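Local structure of MccF (Escherichia coli, 4IIY) at residues B[296-301]-B[328-333]; B[235-240]-B[264-269]; B[229-234]-B[351-356]. The protein probably acts as a serine peptidase of the S66 family, a presumed hydrolase that serves self-immunity to the peptide-nucleotide antibiotic microcin C7. The protein carries 1 engineered substitution. All blocks are in the same frame, centred on the assembly; numbering follows the deposited sequence. Where two conformers were deposited one is given.

Interaction 1 of 3, residues B[296-301]-B[328-333]; sequences SAIILG and IPVLDG. With EDO (1,2-ethanediol), chain L.
Ile298 and Val330 form a parallel bridge early in two parallel strands, where Ile298 N donates to Pro329 O (3.0 Å) and Ile298 O accepts from Leu331 N (2.9 Å). The same pattern is repeated one step on, with Leu300 N bonded to Leu331 O and Leu300 O to Gly333 N at 2.8 Å. On one face of the sheet, Val330 has CG1 anti to its own N (chi1 176°), which brings that methyl near Ile298 O and to 4.1 Å from Leu300 CG. The Leu300 and Asp332 side chains cross at a slant, with Leu300 CD1 3.6 Å from Asp332 OD1, while Ile298 CD1 meets Ile328 CG2 at 3.9 Å where the segments begin. Pro329 closes that end, its CD 3.3 Å from Ser296 O. The other face carries Ile299 and Leu331, whose side chains touch more loosely, through Ile299 CG1 and Leu331 CB. At the far end, Gly301 O accepts from ethanediol O1 (2.8 Å), a molecule probably from the crystallisation liquor; Gly301 also lies close to Glu270, a predicted charge-relay residue. Helix 315-323 connects the strands as a beta-alpha-beta crossover and lays Tyr316 and Leu319 on Val330, while strand 266-270 flanks 297-301 and strand 230-232 flanks 330-334.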
loop_
_atom_site.group_PDB
_atom_site.type_symbol
_atom_site.label_atom_id
_atom_site.label_comp_id
_atom_site.label_asym_id
_atom_site.label_seq_id
_atom_site.Cartn_x
_atom_site.Cartn_y
_atom_site.Cartn_z
ATOM N N SER B 296 -17.246 3.832 -15.595
ATOM C CA SER B 296 -18.541 3.328 -16.046
ATOM C C SER B 296 -18.741 1.840 -15.771
ATOM O O SER B 296 -19.865 1.332 -15.846
ATOM C CB SER B 296 -18.748 3.628 -17.527
ATOM O OG SER B 296 -18.773 5.025 -17.761
ATOM N N ALA B 297 -17.663 1.137 -15.434
ATOM C CA ALA B 297 -17.733 -0.268 -15.049
ATOM C C ALA B 297 -16.436 -0.619 -14.332
ATOM O O ALA B 297 -15.433 0.092 -14.453
ATOM C CB ALA B 297 -17.936 -1.170 -16.277
ATOM N N ILE B 298 -16.473 -1.720 -13.589
ATOM C CA ILE B 298 -15.298 -2.248 -12.910
ATOM C C ILE B 298 -15.135 -3.716 -13.273
ATOM O O ILE B 298 -16.112 -4.470 -13.276
ATOM C CB ILE B 298 -15.443 -2.119 -11.378
ATOM C CG1 ILE B 298 -15.552 -0.643 -10.979
ATOM C CG2 ILE B 298 -14.273 -2.799 -10.658
ATOM C CD1 ILE B 298 -16.158 -0.441 -9.615
ATOM N N ILE B 299 -13.899 -4.105 -13.587
ATOM C CA ILE B 299 -13.524 -5.504 -13.750
ATOM C C ILE B 299 -12.668 -5.917 -12.559
ATOM O O ILE B 299 -11.612 -5.317 -12.313
ATOM C CB ILE B 299 -12.700 -5.721 -15.027
ATOM C CG1 ILE B 299 -13.461 -5.248 -16.273
ATOM C CG2 ILE B 299 -12.284 -7.193 -15.162
ATOM C CD1 ILE B 299 -12.572 -5.113 -17.498
ATOM N N LEU B 300 -13.130 -6.910 -11.802
ATOM C CA LEU B 300 -12.324 -7.493 -10.737
ATOM C C LEU B 300 -11.711 -8.782 -11.260
ATOM O O LEU B 300 -12.438 -9.722 -11.628
ATOM C CB LEU B 300 -13.177 -7.826 -9.510
ATOM C CG LEU B 300 -13.969 -6.692 -8.858
ATOM C CD1 LEU B 300 -14.793 -7.242 -7.704
ATOM C CD2 LEU B 300 -13.050 -5.570 -8.375
ATOM N N GLY B 301 -10.384 -8.851 -11.317
ATOM C CA GLY B 301 -9.739 -10.118 -11.616
ATOM C C GLY B 301 -9.955 -11.096 -10.468
ATOM O O GLY B 301 -10.102 -10.685 -9.309
ATOM N N ILE B 328 -22.593 0.845 -10.117
ATOM C CA ILE B 328 -21.608 0.658 -11.172
ATOM C C ILE B 328 -21.643 -0.816 -11.528
ATOM O O ILE B 328 -21.539 -1.671 -10.647
ATOM C CB ILE B 328 -20.181 1.015 -10.706
ATOM C CG1 ILE B 328 -20.125 2.459 -10.198
ATOM C CG2 ILE B 328 -19.180 0.795 -11.828
ATOM C CD1 ILE B 328 -18.736 2.906 -9.776
ATOM N N PRO B 329 -21.805 -1.135 -12.815
ATOM C CA PRO B 329 -21.799 -2.564 -13.148
ATOM C C PRO B 329 -20.402 -3.168 -12.988
ATOM O O PRO B 329 -19.387 -2.502 -13.247
ATOM C CB PRO B 329 -22.271 -2.597 -14.603
ATOM C CG PRO B 329 -21.986 -1.238 -15.135
ATOM C CD PRO B 329 -22.062 -0.275 -13.982
ATOM N N VAL B 330 -20.358 -4.425 -12.564
ATOM C CA VAL B 330 -19.100 -5.075 -12.223
ATOM C C VAL B 330 -18.999 -6.454 -12.865
ATOM O O VAL B 330 -19.920 -7.272 -12.736
ATOM C CB VAL B 330 -18.958 -5.244 -10.695
ATOM C CG1 VAL B 330 -17.692 -6.018 -10.371
ATOM C CG2 VAL B 330 -18.950 -3.893 -9.999
ATOM N N LEU B 331 -17.886 -6.709 -13.551
ATOM C CA LEU B 331 -17.539 -8.048 -14.001
ATOM C C LEU B 331 -16.666 -8.614 -12.893
ATOM O O LEU B 331 -15.521 -8.175 -12.716
ATOM C CB LEU B 331 -16.792 -7.991 -15.331
ATOM C CG LEU B 331 -16.510 -9.308 -16.058
ATOM C CD1 LEU B 331 -15.781 -9.062 -17.369
ATOM C CD2 LEU B 331 -15.717 -10.264 -15.203
ATOM N N ASP B 332 -17.221 -9.538 -12.114
ATOM C CA ASP B 332 -16.505 -10.102 -10.979
ATOM C C ASP B 332 -15.903 -11.452 -11.327
ATOM O O ASP B 332 -16.624 -12.434 -11.478
ATOM C CB ASP B 332 -17.449 -10.261 -9.791
ATOM C CG ASP B 332 -16.741 -10.759 -8.544
ATOM O OD1 ASP B 332 -15.498 -10.695 -8.497
ATOM O OD2 ASP B 332 -17.432 -11.206 -7.609
ATOM N N GLY B 333 -14.580 -11.512 -11.444
ATOM C CA GLY B 333 -13.894 -12.770 -11.663
ATOM C C GLY B 333 -13.309 -12.964 -13.049
ATOM O O GLY B 333 -13.242 -14.084 -13.546
HETATM C C1 EDO L . -9.703 -8.195 -7.104
HETATM O O1 EDO L . -8.834 -9.334 -7.231
HETATM C C2 EDO L . -10.597 -8.299 -5.878
HETATM O O2 EDO L . -9.801 -8.186 -4.689
#

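Interaction 2 of 3, residues B[235-240]-B[264-269]; sequences GKVEGR and GDILFI
Arg240 and Asp265 lie side by side and point the same way, so the guanidinium presents its NE side to the carboxylate. The salt bridge is a two-nitrogen, side-on grip: NE of Arg240 reaches OD1 of Asp265 at 3.1 Å, and NH2 of Arg240 reaches OD2 of Asp265 at 2.8 Å. The two planes are turned 46° apart. NH2 meets the syn lone pair of OD2, whereas NE comes to OD1 from above the carboxylate plane. The bend of the arginine at chi3 (67°) after an extended start turns the NE edge of the guanidinium to the acid. Further bonds from Arg240 to Tyr155 OH and Glu260 O, and from Arg262 N to Asp265 OD2, fix both groups. Behind the ion pair, Ile266 N donates to Arg240 O (2.8 Å). The Ile266 side chain has its CD1 3.7 Å from Gly239 O and its CG1 4.3 Å from Val237 CG1. A water donates to both Glu238 O and Gly264 O, linking the backbones. The short segments are turned 74° from each other and meet where 235-240 ends and 264-269 begins; the whole strands are parallel neighbours in the beta-alpha-beta unit of strand 236-245, helix 246-249 and strand 266-270.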
loop_
_atom_site.group_PDB
_atom_site.type_symbol
_atom_site.label_atom_id
_atom_site.label_comp_id
_atom_site.label_asym_id
_atom_site.label_seq_id
_atom_site.Cartn_x
_atom_site.Cartn_y
_atom_site.Cartn_z
ATOM N N GLY B 235 -27.125 -4.423 -19.916
ATOM C CA GLY B 235 -26.703 -3.624 -21.046
ATOM C C GLY B 235 -25.231 -3.801 -21.355
ATOM O O GLY B 235 -24.596 -4.760 -20.905
ATOM N N LYS B 236 -24.693 -2.874 -22.131
ATOM C CA LYS B 236 -23.317 -2.938 -22.593
ATOM C C LYS B 236 -22.603 -1.649 -22.213
ATOM O O LYS B 236 -23.142 -0.549 -22.395
ATOM C CB LYS B 236 -23.292 -3.140 -24.114
ATOM C CG LYS B 236 -21.919 -3.438 -24.695
ATOM C CD LYS B 236 -22.009 -3.999 -26.111
ATOM C CE LYS B 236 -22.583 -2.988 -27.083
ATOM N NZ LYS B 236 -22.483 -3.475 -28.491
ATOM N N VAL B 237 -21.399 -1.784 -21.664
ATOM C CA VAL B 237 -20.562 -0.640 -21.325
ATOM C C VAL B 237 -19.271 -0.707 -22.119
ATOM O O VAL B 237 -18.582 -1.725 -22.097
ATOM C CB VAL B 237 -20.210 -0.613 -19.823
ATOM C CG1 VAL B 237 -19.247 0.534 -19.524
ATOM C CG2 VAL B 237 -21.473 -0.492 -18.984
ATOM N N GLU B 238 -18.937 0.376 -22.808
ATOM C CA GLU B 238 -17.707 0.451 -23.584
ATOM C C GLU B 238 -16.883 1.646 -23.131
ATOM O O GLU B 238 -17.396 2.766 -23.041
ATOM C CB GLU B 238 -17.995 0.568 -25.083
ATOM C CG GLU B 238 -16.745 0.622 -25.942
ATOM C CD GLU B 238 -17.058 0.533 -27.423
ATOM O OE1 GLU B 238 -18.258 0.518 -27.775
ATOM O OE2 GLU B 238 -16.109 0.471 -28.233
ATOM N N GLY B 239 -15.605 1.420 -22.842
ATOM C CA GLY B 239 -14.736 2.491 -22.384
ATOM C C GLY B 239 -13.293 2.039 -22.310
ATOM O O GLY B 239 -13.003 0.839 -22.341
ATOM N N ARG B 240 -12.383 3.002 -22.224
ATOM C CA ARG B 240 -10.958 2.717 -22.094
ATOM C C ARG B 240 -10.674 1.985 -20.791
ATOM O O ARG B 240 -11.081 2.435 -19.728
ATOM C CB ARG B 240 -10.177 4.030 -22.094
ATOM C CG ARG B 240 -8.681 3.840 -21.932
ATOM C CD ARG B 240 -7.932 5.162 -21.820
ATOM N NE ARG B 240 -8.269 5.872 -20.590
ATOM C CZ ARG B 240 -7.454 6.712 -19.959
ATOM N NH1 ARG B 240 -6.232 6.947 -20.428
ATOM N NH2 ARG B 240 -7.864 7.308 -18.846
ATOM N N GLY B 264 -15.942 7.727 -17.712
ATOM C CA GLY B 264 -16.229 6.733 -18.725
ATOM C C GLY B 264 -15.243 5.585 -18.829
ATOM O O GLY B 264 -15.524 4.619 -19.522
ATOM N N ASP B 265 -14.095 5.675 -18.161
ATOM C CA ASP B 265 -13.139 4.567 -18.165
ATOM C C ASP B 265 -13.746 3.314 -17.545
ATOM O O ASP B 265 -14.665 3.382 -16.721
ATOM C CB ASP B 265 -11.881 4.915 -17.358
ATOM C CG ASP B 265 -10.918 5.831 -18.094
ATOM O OD1 ASP B 265 -11.040 6.053 -19.325
ATOM O OD2 ASP B 265 -9.991 6.320 -17.406
ATOM N N ILE B 266 -13.206 2.166 -17.931
ATOM C CA ILE B 266 -13.464 0.909 -17.236
ATOM C C ILE B 266 -12.268 0.618 -16.330
ATOM O O ILE B 266 -11.142 0.541 -16.806
ATOM C CB ILE B 266 -13.685 -0.254 -18.229
ATOM C CG1 ILE B 266 -14.970 -0.025 -19.027
ATOM C CG2 ILE B 266 -13.727 -1.597 -17.500
ATOM C CD1 ILE B 266 -15.211 -1.046 -20.126
ATOM N N LEU B 267 -12.507 0.475 -15.033
ATOM C CA LEU B 267 -11.420 0.191 -14.105
ATOM C C LEU B 267 -11.169 -1.299 -14.054
ATOM O O LEU B 267 -12.091 -2.060 -13.777
ATOM C CB LEU B 267 -11.776 0.676 -12.698
ATOM C CG LEU B 267 -10.712 0.398 -11.631
ATOM C CD1 LEU B 267 -9.505 1.283 -11.858
ATOM C CD2 LEU B 267 -11.291 0.617 -10.245
ATOM N N PHE B 268 -9.928 -1.716 -14.302
ATOM C CA PHE B 268 -9.515 -3.108 -14.140
ATOM C C PHE B 268 -8.587 -3.189 -12.929
ATOM O O PHE B 268 -7.552 -2.510 -12.888
ATOM C CB PHE B 268 -8.790 -3.597 -15.400
ATOM C CG PHE B 268 -7.995 -4.853 -15.185
ATOM C CD1 PHE B 268 -8.632 -6.048 -14.898
ATOM C CD2 PHE B 268 -6.612 -4.836 -15.253
ATOM C CE1 PHE B 268 -7.890 -7.215 -14.677
ATOM C CE2 PHE B 268 -5.869 -5.996 -15.040
ATOM C CZ PHE B 268 -6.512 -7.183 -14.753
ATOM N N ILE B 269 -8.965 -4.010 -11.953
ATOM C CA ILE B 269 -8.157 -4.189 -10.750
ATOM C C ILE B 269 -8.138 -5.654 -10.329
ATOM O O ILE B 269 -9.150 -6.374 -10.427
ATOM C CB ILE B 269 -8.642 -3.317 -9.571
ATOM C CG1 ILE B 269 -10.164 -3.382 -9.465
ATOM C CG2 ILE B 269 -8.161 -1.884 -9.739
ATOM C CD1 ILE B 269 -10.720 -2.761 -8.187
HETATM O O HOH W 1 -17.447 4.842 -21.368
#

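Interaction 3 of 3, residues B[229-234]-B[351-356]; sequences CAFYGS and LAIDFD
Ile353 opens the contact by setting its CG2 at the edge of the Phe231 ring, near the ring plane and 3.9 Å from CE1. That methyl is anti to the backbone N (chi1 -54° for CG1), and it also sits 3.5 Å above one face of the Phe355 ring, offset toward the rim, so a single branch is shared by the two aromatics. At Asp354 the backbone does the touching: its carbonyl O comes obliquely to Phe231, 4.0 Å from CD1. The Asp354 side chain leaves the backbone away from 229-234, and its OD1 accepts from Asn357 N and, weakly, from Asp356 N. Phe355 buries the most surface here. Its CD1 approaches the edge of the Phe231 ring and lies 3.9 Å from Phe231 CB, CE1 comes to 3.7 Å from Tyr232 O, and CB rests 3.5 Å from Gly233 O. The ring also touches Pro329 and Val237. Asp356 ends the walk: its OD1 stands 3.3 Å from Ser234 CA, where it also accepts from Gly235 N, next in the chain after Ser234; that bond probably helps keep it there. The contact joins edge strand 230-232 and the following loop to the end of strand 350-354, not its neighbour in the eight-stranded mixed sheet. No hydrogen bond links 229-234 directly to 351-356. Cohesion is therefore chiefly van der Waals, centred on two phenylalanines and an isoleucine, while polar ties at the exposed margin run to neighbouring residues and probably help to fix the loop after strand 350-354.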
loop_
_atom_site.group_PDB
_atom_site.type_symbol
_atom_site.label_atom_id
_atom_site.label_comp_id
_atom_site.label_asym_id
_atom_site.label_seq_id
_atom_site.Cartn_x
_atom_site.Cartn_y
_atom_site.Cartn_z
ATOM N N CYS B 229 -17.143 -16.725 -12.622
ATOM C CA CYS B 229 -17.216 -15.318 -13.008
ATOM C C CYS B 229 -18.682 -14.867 -13.020
ATOM O O CYS B 229 -19.551 -15.628 -13.475
ATOM C CB CYS B 229 -16.594 -15.173 -14.402
ATOM S SG CYS B 229 -16.327 -13.504 -15.022
ATOM N N ALA B 230 -18.962 -13.651 -12.567
ATOM C CA ALA B 230 -20.330 -13.138 -12.518
ATOM C C ALA B 230 -20.385 -11.749 -13.125
ATOM O O ALA B 230 -19.463 -10.945 -12.944
ATOM C CB ALA B 230 -20.841 -13.106 -11.081
ATOM N N PHE B 231 -21.462 -11.468 -13.847
ATOM C CA PHE B 231 -21.677 -10.166 -14.463
ATOM C C PHE B 231 -22.810 -9.461 -13.721
ATOM O O PHE B 231 -23.983 -9.836 -13.856
ATOM C CB PHE B 231 -22.044 -10.319 -15.946
ATOM C CG PHE B 231 -20.901 -10.755 -16.835
ATOM C CD1 PHE B 231 -20.316 -9.858 -17.710
ATOM C CD2 PHE B 231 -20.429 -12.060 -16.812
ATOM C CE1 PHE B 231 -19.282 -10.237 -18.544
ATOM C CE2 PHE B 231 -19.384 -12.447 -17.641
ATOM C CZ PHE B 231 -18.814 -11.534 -18.513
ATOM N N TYR B 232 -22.466 -8.446 -12.940
ATOM C CA TYR B 232 -23.454 -7.690 -12.179
ATOM C C TYR B 232 -23.820 -6.406 -12.905
ATOM O O TYR B 232 -23.071 -5.433 -12.896
ATOM C CB TYR B 232 -22.915 -7.368 -10.783
ATOM C CG TYR B 232 -22.661 -8.581 -9.931
ATOM C CD1 TYR B 232 -23.714 -9.255 -9.328
ATOM C CD2 TYR B 232 -21.367 -9.041 -9.699
ATOM C CE1 TYR B 232 -23.492 -10.362 -8.539
ATOM C CE2 TYR B 232 -21.134 -10.145 -8.906
ATOM C CZ TYR B 232 -22.202 -10.800 -8.327
ATOM O OH TYR B 232 -21.990 -11.903 -7.538
ATOM N N GLY B 233 -24.980 -6.406 -13.545
ATOM C CA GLY B 233 -25.421 -5.249 -14.293
ATOM C C GLY B 233 -26.191 -5.693 -15.514
ATOM O O GLY B 233 -26.441 -6.884 -15.698
ATOM N N SER B 234 -26.566 -4.731 -16.347
ATOM C CA SER B 234 -27.267 -5.032 -17.586
ATOM C C SER B 234 -26.766 -4.109 -18.682
ATOM O O SER B 234 -26.067 -3.125 -18.414
ATOM C CB SER B 234 -28.783 -4.874 -17.410
ATOM O OG SER B 234 -29.126 -3.522 -17.160
ATOM N N LEU B 351 -12.536 -1.425 -24.287
ATOM C CA LEU B 351 -13.199 -2.720 -24.193
ATOM C C LEU B 351 -14.700 -2.498 -24.156
ATOM O O LEU B 351 -15.169 -1.424 -23.770
ATOM C CB LEU B 351 -12.821 -3.444 -22.898
ATOM C CG LEU B 351 -11.358 -3.537 -22.491
ATOM C CD1 LEU B 351 -11.263 -4.292 -21.170
ATOM C CD2 LEU B 351 -10.545 -4.226 -23.574
ATOM N N ALA B 352 -15.455 -3.525 -24.523
ATOM C CA ALA B 352 -16.901 -3.518 -24.338
ATOM C C ALA B 352 -17.298 -4.716 -23.496
ATOM O O ALA B 352 -17.002 -5.862 -23.857
ATOM C CB ALA B 352 -17.636 -3.538 -25.685
ATOM N N ILE B 353 -17.946 -4.458 -22.370
ATOM C CA ILE B 353 -18.485 -5.525 -21.546
ATOM C C ILE B 353 -19.983 -5.605 -21.800
ATOM O O ILE B 353 -20.707 -4.629 -21.592
ATOM C CB ILE B 353 -18.244 -5.280 -20.043
ATOM C CG1 ILE B 353 -16.760 -5.033 -19.749
ATOM C CG2 ILE B 353 -18.781 -6.458 -19.228
ATOM C CD1 ILE B 353 -16.502 -4.575 -18.324
ATOM N N ASP B 354 -20.445 -6.761 -22.265
ATOM C CA ASP B 354 -21.869 -6.973 -22.461
ATOM C C ASP B 354 -22.393 -7.751 -21.274
ATOM O O ASP B 354 -22.176 -8.956 -21.151
ATOM C CB ASP B 354 -22.121 -7.722 -23.764
ATOM C CG ASP B 354 -23.592 -7.805 -24.114
ATOM O OD1 ASP B 354 -24.434 -7.821 -23.199
ATOM O OD2 ASP B 354 -23.895 -7.847 -25.330
ATOM N N PHE B 355 -23.058 -7.044 -20.376
ATOM C CA PHE B 355 -23.574 -7.654 -19.163
ATOM C C PHE B 355 -24.764 -8.575 -19.413
ATOM O O PHE B 355 -25.004 -9.504 -18.641
ATOM C CB PHE B 355 -23.904 -6.575 -18.136
ATOM C CG PHE B 355 -22.684 -5.927 -17.561
ATOM C CD1 PHE B 355 -22.058 -6.470 -16.454
ATOM C CD2 PHE B 355 -22.133 -4.805 -18.155
ATOM C CE1 PHE B 355 -20.921 -5.887 -15.930
ATOM C CE2 PHE B 355 -20.990 -4.226 -17.636
ATOM C CZ PHE B 355 -20.388 -4.775 -16.530
ATOM N N ASP B 356 -25.492 -8.324 -20.495
ATOM C CA ASP B 356 -26.639 -9.164 -20.829
ATOM C C ASP B 356 -26.192 -10.495 -21.423
ATOM O O ASP B 356 -26.724 -11.547 -21.080
ATOM C CB ASP B 356 -27.575 -8.443 -21.802
ATOM C CG ASP B 356 -28.189 -7.182 -21.211
ATOM O OD1 ASP B 356 -28.326 -7.096 -19.973
ATOM O OD2 ASP B 356 -28.533 -6.279 -21.998
#

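How the interactions relate
All three interactions belong to one mixed sheet, in which strands 350-354, 236-245, 266-270, 297-301, 330-334 and 230-232 follow in that order. The centre of interaction 1 lies about 8 Å from those of interactions 2 and 3, which are about 10 Å apart. Strands 266-270 and 297-301 pair directly, joining interactions 2 and 1; strand 230-232 adds to 330-334 on the other flank. Along the chain, interaction 2 is completed before interaction 1 starts, and both fall between the segments of interaction 3. Strand 230-232 leads directly into strand 236-245, which pairs with 350-354, so interaction 3 ties the sheet's edge strand back across it.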